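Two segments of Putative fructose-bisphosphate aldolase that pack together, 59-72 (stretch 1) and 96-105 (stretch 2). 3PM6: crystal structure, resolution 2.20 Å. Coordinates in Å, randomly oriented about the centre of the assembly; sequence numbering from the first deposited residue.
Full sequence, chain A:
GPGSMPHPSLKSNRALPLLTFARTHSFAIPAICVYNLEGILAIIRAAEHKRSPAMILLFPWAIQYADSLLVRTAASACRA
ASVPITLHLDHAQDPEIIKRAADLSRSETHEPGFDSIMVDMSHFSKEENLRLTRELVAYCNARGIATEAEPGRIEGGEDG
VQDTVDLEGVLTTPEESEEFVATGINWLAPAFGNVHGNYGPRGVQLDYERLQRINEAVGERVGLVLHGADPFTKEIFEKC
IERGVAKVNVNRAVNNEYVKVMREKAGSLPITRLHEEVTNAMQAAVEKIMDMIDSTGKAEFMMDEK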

# COMPACT_ATOMS: atom_id res chain seq x y z
N PHE A 59 2.72 -2.77 -11.96
CA PHE A 59 2.84 -2.16 -13.28
C PHE A 59 3.57 -0.83 -13.15
O PHE A 59 3.74 -0.33 -12.02
CB PHE A 59 1.47 -1.96 -13.94
CG PHE A 59 0.74 -3.23 -14.23
CD1 PHE A 59 1.33 -4.23 -15.03
CD2 PHE A 59 -0.51 -3.46 -13.70
CE1 PHE A 59 0.66 -5.43 -15.27
CE2 PHE A 59 -1.18 -4.67 -13.97
CZ PHE A 59 -0.59 -5.63 -14.76
N PRO A 60 4.04 -0.25 -14.29
CA PRO A 60 4.64 1.09 -14.17
C PRO A 60 3.70 2.10 -13.53
O PRO A 60 4.15 3.07 -12.90
CB PRO A 60 4.92 1.48 -15.66
CG PRO A 60 5.25 0.16 -16.32
CD PRO A 60 4.52 -0.95 -15.50
N TRP A 61 2.41 1.89 -13.71
CA TRP A 61 1.39 2.70 -13.05
C TRP A 61 1.58 2.85 -11.54
O TRP A 61 1.20 3.88 -10.98
CB TRP A 61 -0.02 2.14 -13.30
CG TRP A 61 -1.06 2.84 -12.47
CD1 TRP A 61 -1.70 4.01 -12.78
CD2 TRP A 61 -1.54 2.44 -11.18
NE1 TRP A 61 -2.56 4.36 -11.76
CE2 TRP A 61 -2.48 3.42 -10.76
CE3 TRP A 61 -1.27 1.35 -10.33
CZ2 TRP A 61 -3.17 3.34 -9.53
CZ3 TRP A 61 -1.94 1.27 -9.11
CH2 TRP A 61 -2.89 2.27 -8.72
N ALA A 62 2.12 1.83 -10.88
CA ALA A 62 2.30 1.90 -9.45
C ALA A 62 3.32 2.97 -9.07
O ALA A 62 3.19 3.65 -8.05
CB ALA A 62 2.71 0.53 -8.89
N ILE A 63 4.33 3.15 -9.92
CA ILE A 63 5.31 4.21 -9.71
C ILE A 63 4.69 5.57 -10.16
O ILE A 63 4.74 6.55 -9.41
CB ILE A 63 6.60 3.91 -10.47
CG1 ILE A 63 7.25 2.63 -9.92
CG2 ILE A 63 7.56 5.09 -10.40
CD1 ILE A 63 8.11 1.87 -10.99
N GLN A 64 4.07 5.59 -11.36
CA GLN A 64 3.38 6.80 -11.89
C GLN A 64 2.43 7.35 -10.81
O GLN A 64 2.40 8.54 -10.56
CB GLN A 64 2.60 6.47 -13.19
CG GLN A 64 3.47 6.44 -14.47
CD GLN A 64 2.94 5.55 -15.65
OE1 GLN A 64 1.72 5.24 -15.80
NE2 GLN A 64 3.88 5.15 -16.52
N TYR A 65 1.71 6.46 -10.13
CA TYR A 65 0.68 6.86 -9.18
C TYR A 65 1.18 7.19 -7.75
O TYR A 65 0.76 8.20 -7.19
CB TYR A 65 -0.44 5.82 -9.13
CG TYR A 65 -1.36 5.85 -7.90
CD1 TYR A 65 -2.35 6.82 -7.77
CD2 TYR A 65 -1.25 4.87 -6.91
CE1 TYR A 65 -3.20 6.83 -6.67
CE2 TYR A 65 -2.10 4.86 -5.82
CZ TYR A 65 -3.06 5.84 -5.70
OH TYR A 65 -3.88 5.85 -4.60
N ALA A 66 2.05 6.35 -7.18
CA ALA A 66 2.42 6.45 -5.77
C ALA A 66 3.92 6.61 -5.56
O ALA A 66 4.43 6.39 -4.45
CB ALA A 66 1.91 5.21 -5.03
N ASP A 67 4.63 7.01 -6.61
CA ASP A 67 6.08 7.19 -6.58
C ASP A 67 6.75 5.93 -6.03
O ASP A 67 6.70 4.89 -6.67
CB ASP A 67 6.47 8.47 -5.85
CG ASP A 67 5.98 9.72 -6.57
OD1 ASP A 67 6.25 9.85 -7.79
OD2 ASP A 67 5.32 10.57 -5.93
N SER A 68 7.33 6.00 -4.83
CA SER A 68 7.93 4.80 -4.26
C SER A 68 7.04 4.07 -3.23
O SER A 68 7.43 3.03 -2.72
CB SER A 68 9.37 5.05 -3.74
OG SER A 68 9.39 5.86 -2.57
N LEU A 69 5.82 4.56 -3.00
CA LEU A 69 4.94 3.97 -1.96
C LEU A 69 4.51 2.51 -2.11
O LEU A 69 4.60 1.76 -1.15
CB LEU A 69 3.67 4.81 -1.72
CG LEU A 69 3.82 5.74 -0.51
CD1 LEU A 69 2.43 6.16 -0.03
CD2 LEU A 69 4.57 5.00 0.58
N LEU A 70 3.96 2.12 -3.26
CA LEU A 70 3.58 0.72 -3.42
C LEU A 70 4.81 -0.14 -3.52
O LEU A 70 4.82 -1.28 -3.02
CB LEU A 70 2.71 0.54 -4.67
CG LEU A 70 1.25 0.84 -4.43
CD1 LEU A 70 0.49 0.97 -5.74
CD2 LEU A 70 0.64 -0.27 -3.55
N VAL A 71 5.84 0.38 -4.20
CA VAL A 71 7.08 -0.37 -4.38
C VAL A 71 7.64 -0.72 -2.99
O VAL A 71 7.95 -1.88 -2.72
CB VAL A 71 8.11 0.42 -5.22
CG1 VAL A 71 9.46 -0.27 -5.28
CG2 VAL A 71 7.60 0.67 -6.59
N ARG A 72 7.72 0.30 -2.11
CA ARG A 72 8.32 0.17 -0.78
C ARG A 72 7.47 -0.74 0.12
O ARG A 72 8.00 -1.60 0.81
CB ARG A 72 8.49 1.55 -0.12
N GLU A 96 12.79 4.72 -20.18
CA GLU A 96 12.89 5.71 -19.10
C GLU A 96 12.32 5.21 -17.78
O GLU A 96 12.90 5.40 -16.71
CB GLU A 96 12.22 7.04 -19.50
N ILE A 97 11.18 4.54 -17.85
CA ILE A 97 10.56 4.00 -16.64
C ILE A 97 11.35 2.83 -16.04
O ILE A 97 11.35 2.61 -14.83
CB ILE A 97 9.11 3.57 -16.90
CG1 ILE A 97 8.21 4.81 -16.83
CG2 ILE A 97 8.64 2.63 -15.83
CD1 ILE A 97 8.26 5.73 -18.01
N ILE A 98 12.00 2.07 -16.90
CA ILE A 98 12.77 0.92 -16.46
C ILE A 98 13.97 1.42 -15.63
O ILE A 98 14.21 0.96 -14.51
CB ILE A 98 13.17 0.05 -17.69
CG1 ILE A 98 11.90 -0.67 -18.20
CG2 ILE A 98 14.29 -0.95 -17.37
CD1 ILE A 98 12.05 -1.38 -19.54
N LYS A 99 14.68 2.40 -16.16
CA LYS A 99 15.83 2.97 -15.45
C LYS A 99 15.36 3.61 -14.16
O LYS A 99 16.01 3.47 -13.14
CB LYS A 99 16.52 4.01 -16.30
CG LYS A 99 17.05 3.49 -17.56
CD LYS A 99 17.08 4.65 -18.54
CE LYS A 99 17.77 4.22 -19.78
NZ LYS A 99 19.13 3.80 -19.42
N ARG A 100 14.22 4.29 -14.20
CA ARG A 100 13.69 4.92 -13.00
C ARG A 100 13.38 3.86 -11.93
O ARG A 100 13.73 4.00 -10.74
CB ARG A 100 12.46 5.76 -13.32
CG ARG A 100 11.86 6.49 -12.11
CD ARG A 100 10.45 7.04 -12.38
NE ARG A 100 9.88 7.65 -11.18
CZ ARG A 100 8.78 8.40 -11.14
NH1 ARG A 100 8.37 8.91 -9.99
NH2 ARG A 100 8.10 8.67 -12.25
N ALA A 101 12.74 2.77 -12.36
CA ALA A 101 12.50 1.64 -11.44
C ALA A 101 13.81 1.00 -10.94
O ALA A 101 13.93 0.66 -9.78
CB ALA A 101 11.59 0.60 -12.08
N ALA A 102 14.77 0.82 -11.84
CA ALA A 102 16.02 0.12 -11.52
C ALA A 102 16.89 0.95 -10.54
O ALA A 102 17.63 0.37 -9.74
CB ALA A 102 16.79 -0.20 -12.79
N ASP A 103 16.78 2.28 -10.63
CA ASP A 103 17.43 3.23 -9.72
C ASP A 103 16.87 3.15 -8.28
O ASP A 103 17.54 3.56 -7.33
CB ASP A 103 17.32 4.66 -10.25
CG ASP A 103 18.13 4.89 -11.53
OD1 ASP A 103 19.02 4.08 -11.88
OD2 ASP A 103 17.89 5.91 -12.20
N LEU A 104 15.67 2.62 -8.11
CA LEU A 104 15.10 2.46 -6.77
C LEU A 104 15.93 1.57 -5.82
O LEU A 104 15.85 1.73 -4.60
CB LEU A 104 13.66 1.95 -6.85
CG LEU A 104 12.62 2.96 -7.36
CD1 LEU A 104 11.26 2.29 -7.62
CD2 LEU A 104 12.47 4.12 -6.38
N SER A 105 16.70 0.63 -6.38
CA SER A 105 17.61 -0.22 -5.60
C SER A 105 19.08 0.19 -5.75
O SER A 105 19.51 1.17 -5.14
CB SER A 105 17.45 -1.70 -5.98
OG SER A 105 17.11 -1.89 -7.35

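The contact between these stretches is mostly apolar, with one charged pair, and it buries 410 Å² summed over both sides. Helix 60-66 crosses helix 96-103 at 73°, with a closest axial approach of 10.9 Å, a spacing that leaves side chains rather than backbone to fill the gap. The nearest CA pairs run in the same order along both segments: Pro60 CA to Ile97 CA at 7.0 Å, Ile63 CA to Ala101 CA at 7.8 Å, and Ser68 CA to Leu104 CA at 7.9 Å.

The only hydrogen bond across the contact is from Arg100 NH1 to Asp67 OD1, 3.2 Å long. Its N-H...acceptor angle of 122° makes it weak as a hydrogen bond, but the opposite charges also make the pair a salt bridge. Arg100 reaches it with an extended side chain: chi1, chi2 and chi3 are all t. Asp67 OD1 lies at the edge of the guanidinium, near its plane, where the N-H groups point, while Ile63 CG2 covers one face, 3.5 Å from Arg100 NE. A polar edge and a flat face thus meet different kinds of neighbor. Asp67 points its CA-to-CB bond sideways, yet chi1 m brings its carboxylate nearer to the other stretch.

Many backbone amides, including those of Asp67, Leu69, Arg72, Arg100 and Ala101, are satisfied within their own segment. Asp67 N donates weakly to Ile63 O (2.8 Å), and Asp67 is the first residue to leave helical geometry. With phi/psi of 51/-111°, it is the second residue of a type II' turn from Ala66 to Leu69, closed by Leu69 N to Ala66 O at 2.7 Å; Arg72 N to Ser68 O, 2.8 Å, follows in the next helix. In the partner helix, Arg100 N bonds to Glu96 O at 3.0 Å and Ala101 N to Ile97 O at 2.8 Å, so these amides need nothing from across the contact.

Apolar contacts extend along the rest of the interface. Ile63, buried and directed toward the partner, loses 86 Å² to it, the most of any residue; its CD1 meets Ala101 CB at 3.9 Å, where a small methyl accommodates the isoleucine tip. Near the start of the first helix, Pro60 CB packs on Ile97 CG2 at 3.9 Å. Gln64 adds a looser approach, NE2 to Ile97 CG1 at 4.4 Å, which gives its amide no polar partner there. At the turn and just after it, Leu104 spreads its branches: CD2 lies 4.2 Å from Ser68 CB in the turn, and CD1 3.9 Å from Val71 CG1 in the following helix. Serine therefore presents its carbon to the leucine, and its hydroxyl forms no hydrogen bond across the contact.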